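Local coordinates for PrgB (Enterococcus faecalis, PDB 6EVU), which promotes aggregation, biofilm formation and conjugation by binding and compacting DNA, the chain here being the adhesin domain of this cell-wall-anchored surface protein, at residues A219-K224 with G274-R279; S27-F32 with K189-A194. All coordinates share one frame; numbering follows the deposited sequence.

How the contacts relate
The two contacts lie next to each other in the adhesin domain, on the same side of its centre, with their own centres about 11 Å apart. Both reach one three-stranded antiparallel sheet in which strand 272-276 runs between 193-197 and 221-225. Contact 1 pairs the middle strand with 221-225; contact 2 packs the start of 193-197 against residues 27-32, whose short strand belongs to the separate, larger antiparallel sheet. Along the chain, contact 2 closes before contact 1 opens. They meet directly where Ala276 N approaches Phe193 O at 2.9 Å, a probable hydrogen bond, and where Asn277 packs on Pro192. The small sheet is thus tied through contact 2 to the edge of the larger one.

Contact 1 of 2, residues A219-K224 with G274-R279; sequences ANNAFK and GLANGR
Ala222 and Leu275 face each other as an antiparallel hydrogen-bonded pair, Ala222 N giving to Leu275 O at 2.8 Å and Leu275 N returning to Ala222 O at 2.9 Å. On either side of this pair the strands continue as non-hydrogen-bonded pairs, Phe223 with Gly274 and Asn221 with Ala276. Past the strand ends, Asn277 N still reaches Asn220 O at 2.8 Å. On the face carrying Ala222, Lys224 has CG anti to its carbonyl carbon (chi1 -73°), and Lys224 CG presses tightly on Leu275 CD1 at 3.5 Å where the two side chains cross obliquely; beyond that the chain bends and NZ goes on to Lys314 O. The opposite face holds Asn221. Its ND2 lies between two carbonyls, both close to its amide plane: Arg279 O at 2.9 Å, with a nearly straight bond (166° at the hydrogen), and Ala219 O, also at 2.9 Å. A water donates to the same two oxygens and accepts from Asn220 ND2. Asn221 OD1 rests on Ala276 CB at 3.5 Å while accepting from Tyr195 OH and Ser281 N, which fixes the amide's rotation. Beyond Ala276 runs strand 193-197, making 272-276 the middle strand of three, and Arg279 leads into strand 280-287 of the larger sheet.

Contact 2 of 2, residues S27-F32 with K189-A194; sequences SKNLVF and KDSPFA
Leu30 lies across the ring of Phe193 where two antiparallel sheets of this Glucan-binding protein C-type adhesin domain come together: Leu30 belongs to the short strand 30-31 at the edge of the larger sheet, and Phe193 is the first residue of strand 193-197. CG of Leu30 is anti to the backbone N (chi1 174°), and the branch beyond it sets CD2 over one face of the ring as a CH-pi contact, 4.2 Å from the Phe193 centroid and offset toward the rim. Leu30 CB meets Phe193 CD1 at 3.8 Å, while CD1 of the leucine lies near CE1 of the ring. Tyr121 meets the same phenylalanine ring edge-to-face, and Ile126 packs on Leu30, extending the apolar cluster into the larger sheet.

After Leu30, Asn29 buries the most surface, slightly more than Phe193, its side chain set against CB of Ser191 and the carbonyl of Pro192. The Asn29 backbone pairs with Leu122, and Tyr121 OH bonds to Ser191 O, so strand 119-121 and its continuation hold both sides of this approach. The two backbones run about 75° apart and are joined through water. One molecule accepts from Leu30 N at 3.0 Å and, weakly, from Ala194 N. Another donates to Ser27 O at 2.8 Å and Pro192 O at 2.9 Å. A third links the strands further on, 2.8 Å from both Leu30 O and Ala194 O.

Contact 1 of 2, residues A219-K224 with G274-R279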
loop_
_atom_site.group_PDB
_atom_site.type_symbol
_atom_site.label_atom_id
_atom_site.label_comp_id
_atom_site.label_asym_id
_atom_site.label_seq_id
_atom_site.Cartn_x
_atom_site.Cartn_y
_atom_site.Cartn_z
ATOM N N ALA A 219 -15.993 -4.647 2.696
ATOM C CA ALA A 219 -16.889 -5.686 3.223
ATOM C C ALA A 219 -16.100 -6.974 3.398
ATOM O O ALA A 219 -15.225 -7.254 2.593
ATOM C CB ALA A 219 -18.059 -5.914 2.262
ATOM N N ASN A 220 -16.369 -7.721 4.480
ATOM C CA ASN A 220 -15.691 -9.008 4.713
ATOM C C ASN A 220 -14.174 -8.895 4.900
ATOM O O ASN A 220 -13.493 -9.938 4.938
ATOM C CB ASN A 220 -15.961 -9.996 3.566
ATOM C CG ASN A 220 -17.414 -9.967 3.103
ATOM O OD1 ASN A 220 -18.325 -10.126 3.891
ATOM N ND2 ASN A 220 -17.618 -9.698 1.819
ATOM N N ASN A 221 -13.620 -7.682 5.042
ATOM C CA ASN A 221 -12.201 -7.497 5.362
ATOM C C ASN A 221 -12.021 -6.904 6.759
ATOM O O ASN A 221 -12.849 -6.132 7.236
ATOM C CB ASN A 221 -11.483 -6.553 4.370
ATOM C CG ASN A 221 -11.274 -7.156 2.967
ATOM O OD1 ASN A 221 -10.125 -7.359 2.541
ATOM N ND2 ASN A 221 -12.358 -7.418 2.246
ATOM N N ALA A 222 -10.915 -7.234 7.416
ATOM C CA ALA A 222 -10.627 -6.595 8.698
ATOM C C ALA A 222 -9.125 -6.473 8.929
ATOM O O ALA A 222 -8.342 -7.345 8.526
ATOM C CB ALA A 222 -11.275 -7.344 9.866
ATOM N N PHE A 223 -8.742 -5.389 9.614
ATOM C CA PHE A 223 -7.377 -5.203 10.083
ATOM C C PHE A 223 -7.169 -5.929 11.419
ATOM O O PHE A 223 -8.038 -5.923 12.299
ATOM C CB PHE A 223 -7.071 -3.716 10.232
ATOM C CG PHE A 223 -5.689 -3.415 10.788
ATOM C CD1 PHE A 223 -5.432 -3.506 12.164
ATOM C CD2 PHE A 223 -4.671 -3.003 9.961
ATOM C CE1 PHE A 223 -4.173 -3.205 12.668
ATOM C CE2 PHE A 223 -3.412 -2.709 10.460
ATOM C CZ PHE A 223 -3.161 -2.819 11.822
ATOM N N LYS A 224 -5.996 -6.529 11.586
ATOM C CA LYS A 224 -5.636 -7.207 12.828
ATOM C C LYS A 224 -4.266 -6.731 13.302
ATOM O O LYS A 224 -3.326 -6.672 12.507
ATOM C CB LYS A 224 -5.636 -8.728 12.618
ATOM C CG LYS A 224 -7.026 -9.338 12.478
ATOM C CD LYS A 224 -7.795 -9.222 13.806
ATOM C CE LYS A 224 -8.942 -10.191 13.906
ATOM N NZ LYS A 224 -9.518 -10.144 15.274
ATOM N N GLY A 274 -4.085 -8.060 7.246
ATOM C CA GLY A 274 -5.420 -8.012 6.678
ATOM C C GLY A 274 -6.006 -9.409 6.547
ATOM O O GLY A 274 -5.319 -10.350 6.124
ATOM N N LEU A 275 -7.264 -9.545 6.967
ATOM C CA LEU A 275 -8.003 -10.810 6.907
ATOM C C LEU A 275 -9.261 -10.586 6.083
ATOM O O LEU A 275 -9.967 -9.588 6.290
ATOM C CB LEU A 275 -8.363 -11.358 8.315
ATOM C CG LEU A 275 -7.130 -12.015 8.954
ATOM C CD1 LEU A 275 -7.227 -12.172 10.476
ATOM C CD2 LEU A 275 -6.834 -13.329 8.276
ATOM N N ALA A 276 -9.520 -11.467 5.118
ATOM C CA ALA A 276 -10.678 -11.298 4.241
ATOM C C ALA A 276 -11.456 -12.612 4.142
ATOM O O ALA A 276 -10.934 -13.608 3.631
ATOM C CB ALA A 276 -10.273 -10.814 2.845
ATOM N N ASN A 277 -12.716 -12.609 4.601
ATOM C CA ASN A 277 -13.629 -13.719 4.323
ATOM C C ASN A 277 -14.378 -13.498 3.010
ATOM O O ASN A 277 -15.553 -13.814 2.894
ATOM C CB ASN A 277 -14.613 -13.918 5.488
ATOM C CG ASN A 277 -13.913 -14.208 6.811
ATOM O OD1 ASN A 277 -13.393 -15.311 7.021
ATOM N ND2 ASN A 277 -13.906 -13.227 7.716
ATOM N N GLY A 278 -13.726 -12.883 2.035
ATOM C CA GLY A 278 -14.354 -12.493 0.783
ATOM C C GLY A 278 -13.273 -11.844 -0.069
ATOM O O GLY A 278 -12.089 -11.978 0.229
ATOM N N ARG A 279 -13.687 -11.149 -1.138
ATOM C CA ARG A 279 -12.766 -10.393 -1.980
ATOM C C ARG A 279 -11.972 -9.376 -1.158
ATOM O O ARG A 279 -12.539 -8.633 -0.337
ATOM C CB ARG A 279 -13.580 -9.676 -3.084
ATOM C CG ARG A 279 -12.676 -9.064 -4.208
ATOM C CD ARG A 279 -13.536 -8.461 -5.341
ATOM N NE ARG A 279 -14.331 -9.471 -6.048
ATOM C CZ ARG A 279 -15.613 -9.378 -6.341
ATOM N NH1 ARG A 279 -16.341 -8.315 -5.963
ATOM N NH2 ARG A 279 -16.182 -10.372 -7.006
HETATM O O HOH W 1 -15.310 -8.702 0.028
#

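Contact 2 of 2, residues S27-F32 with K189-A194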
loop_
_atom_site.group_PDB
_atom_site.type_symbol
_atom_site.label_atom_id
_atom_site.label_comp_id
_atom_site.label_asym_id
_atom_site.label_seq_id
_atom_site.Cartn_x
_atom_site.Cartn_y
_atom_site.Cartn_z
ATOM N N SER A 27 -3.773 -18.716 9.460
ATOM C CA SER A 27 -3.548 -19.694 8.400
ATOM C C SER A 27 -3.093 -18.982 7.114
ATOM O O SER A 27 -3.689 -17.985 6.688
ATOM C CB SER A 27 -4.805 -20.535 8.153
ATOM O OG SER A 27 -5.873 -19.769 7.610
ATOM N N LYS A 28 -2.006 -19.482 6.516
ATOM C CA LYS A 28 -1.513 -18.937 5.254
ATOM C C LYS A 28 -2.025 -19.772 4.077
ATOM O O LYS A 28 -1.279 -20.382 3.320
ATOM C CB LYS A 28 0.007 -18.834 5.271
ATOM C CG LYS A 28 0.649 -18.794 6.674
ATOM C CD LYS A 28 0.757 -17.393 7.314
ATOM C CE LYS A 28 1.805 -17.367 8.449
ATOM N NZ LYS A 28 2.260 -15.995 8.854
ATOM N N ASN A 29 -3.341 -19.732 3.898
ATOM C CA ASN A 29 -3.975 -20.489 2.821
ATOM C C ASN A 29 -3.707 -19.857 1.459
ATOM O O ASN A 29 -3.488 -20.562 0.462
ATOM C CB ASN A 29 -5.480 -20.548 3.079
ATOM C CG ASN A 29 -5.809 -20.715 4.552
ATOM O OD1 ASN A 29 -6.293 -19.785 5.225
ATOM N ND2 ASN A 29 -5.534 -21.909 5.064
ATOM N N LEU A 30 -3.743 -18.543 1.404
ATOM C CA LEU A 30 -3.471 -17.800 0.190
ATOM C C LEU A 30 -1.978 -17.552 0.094
ATOM O O LEU A 30 -1.370 -17.039 1.045
ATOM C CB LEU A 30 -4.214 -16.465 0.232
ATOM C CG LEU A 30 -3.895 -15.536 -0.941
ATOM C CD1 LEU A 30 -4.454 -16.146 -2.245
ATOM C CD2 LEU A 30 -4.434 -14.099 -0.679
ATOM N N VAL A 31 -1.384 -17.944 -1.028
ATOM C CA VAL A 31 0.025 -17.701 -1.317
ATOM C C VAL A 31 0.105 -16.677 -2.450
ATOM O O VAL A 31 -0.213 -16.986 -3.604
ATOM C CB VAL A 31 0.749 -19.000 -1.694
ATOM C CG1 VAL A 31 2.282 -18.755 -1.927
ATOM C CG2 VAL A 31 0.476 -20.111 -0.615
ATOM N N PHE A 32 0.610 -15.489 -2.125
ATOM C CA PHE A 32 0.784 -14.436 -3.110
ATOM C C PHE A 32 2.041 -13.678 -2.679
ATOM O O PHE A 32 2.016 -12.649 -2.010
ATOM C CB PHE A 32 -0.452 -13.534 -3.229
ATOM C CG PHE A 32 -0.501 -12.822 -4.555
ATOM C CD1 PHE A 32 -1.171 -13.383 -5.601
ATOM C CD2 PHE A 32 0.185 -11.646 -4.773
ATOM C CE1 PHE A 32 -1.176 -12.745 -6.844
ATOM C CE2 PHE A 32 0.160 -11.006 -6.019
ATOM C CZ PHE A 32 -0.505 -11.572 -7.024
ATOM N N LYS A 189 -15.116 -20.829 3.885
ATOM C CA LYS A 189 -15.631 -20.295 5.146
ATOM C C LYS A 189 -14.569 -20.235 6.241
ATOM O O LYS A 189 -14.385 -19.192 6.884
ATOM C CB LYS A 189 -16.817 -21.135 5.611
ATOM C CG LYS A 189 -17.200 -20.897 7.059
ATOM C CD LYS A 189 -18.552 -21.528 7.388
ATOM C CE LYS A 189 -18.716 -21.695 8.893
ATOM N NZ LYS A 189 -18.443 -20.425 9.633
ATOM N N ASP A 190 -13.851 -21.330 6.465
ATOM C CA ASP A 190 -12.941 -21.372 7.600
ATOM C C ASP A 190 -11.488 -21.171 7.197
ATOM O O ASP A 190 -10.586 -21.434 7.987
ATOM C CB ASP A 190 -13.139 -22.672 8.393
ATOM C CG ASP A 190 -14.454 -22.662 9.203
ATOM O OD1 ASP A 190 -14.686 -21.678 9.948
ATOM O OD2 ASP A 190 -15.264 -23.615 9.081
ATOM N N SER A 191 -11.237 -20.600 6.021
ATOM C CA SER A 191 -9.871 -20.411 5.539
ATOM C C SER A 191 -9.779 -19.049 4.870
ATOM O O SER A 191 -9.562 -18.941 3.654
ATOM C CB SER A 191 -9.475 -21.549 4.598
ATOM O OG SER A 191 -9.551 -22.808 5.295
ATOM N N PRO A 192 -9.932 -17.972 5.654
ATOM C CA PRO A 192 -9.867 -16.623 5.093
ATOM C C PRO A 192 -8.530 -16.332 4.431
ATOM O O PRO A 192 -7.511 -16.965 4.710
ATOM C CB PRO A 192 -10.076 -15.722 6.318
ATOM C CG PRO A 192 -9.656 -16.557 7.502
ATOM C CD PRO A 192 -10.053 -17.964 7.126
ATOM N N PHE A 193 -8.573 -15.382 3.504
ATOM C CA PHE A 193 -7.354 -14.805 2.941
ATOM C C PHE A 193 -6.651 -13.993 4.008
ATOM O O PHE A 193 -7.294 -13.268 4.782
ATOM C CB PHE A 193 -7.679 -13.843 1.800
ATOM C CG PHE A 193 -8.142 -14.487 0.547
ATOM C CD1 PHE A 193 -7.948 -15.842 0.294
ATOM C CD2 PHE A 193 -8.790 -13.723 -0.408
ATOM C CE1 PHE A 193 -8.376 -16.394 -0.936
ATOM C CE2 PHE A 193 -9.196 -14.281 -1.616
ATOM C CZ PHE A 193 -9.023 -15.573 -1.880
ATOM N N ALA A 194 -5.331 -14.077 4.030
ATOM C CA ALA A 194 -4.534 -13.212 4.883
ATOM C C ALA A 194 -3.501 -12.486 4.028
ATOM O O ALA A 194 -2.797 -13.100 3.210
ATOM C CB ALA A 194 -3.867 -14.006 6.020
HETATM O O HOH W 2 -4.368 -16.854 3.855
HETATM O O HOH W 3 -6.005 -16.590 7.191
HETATM O O HOH W 4 -1.912 -15.733 3.420
#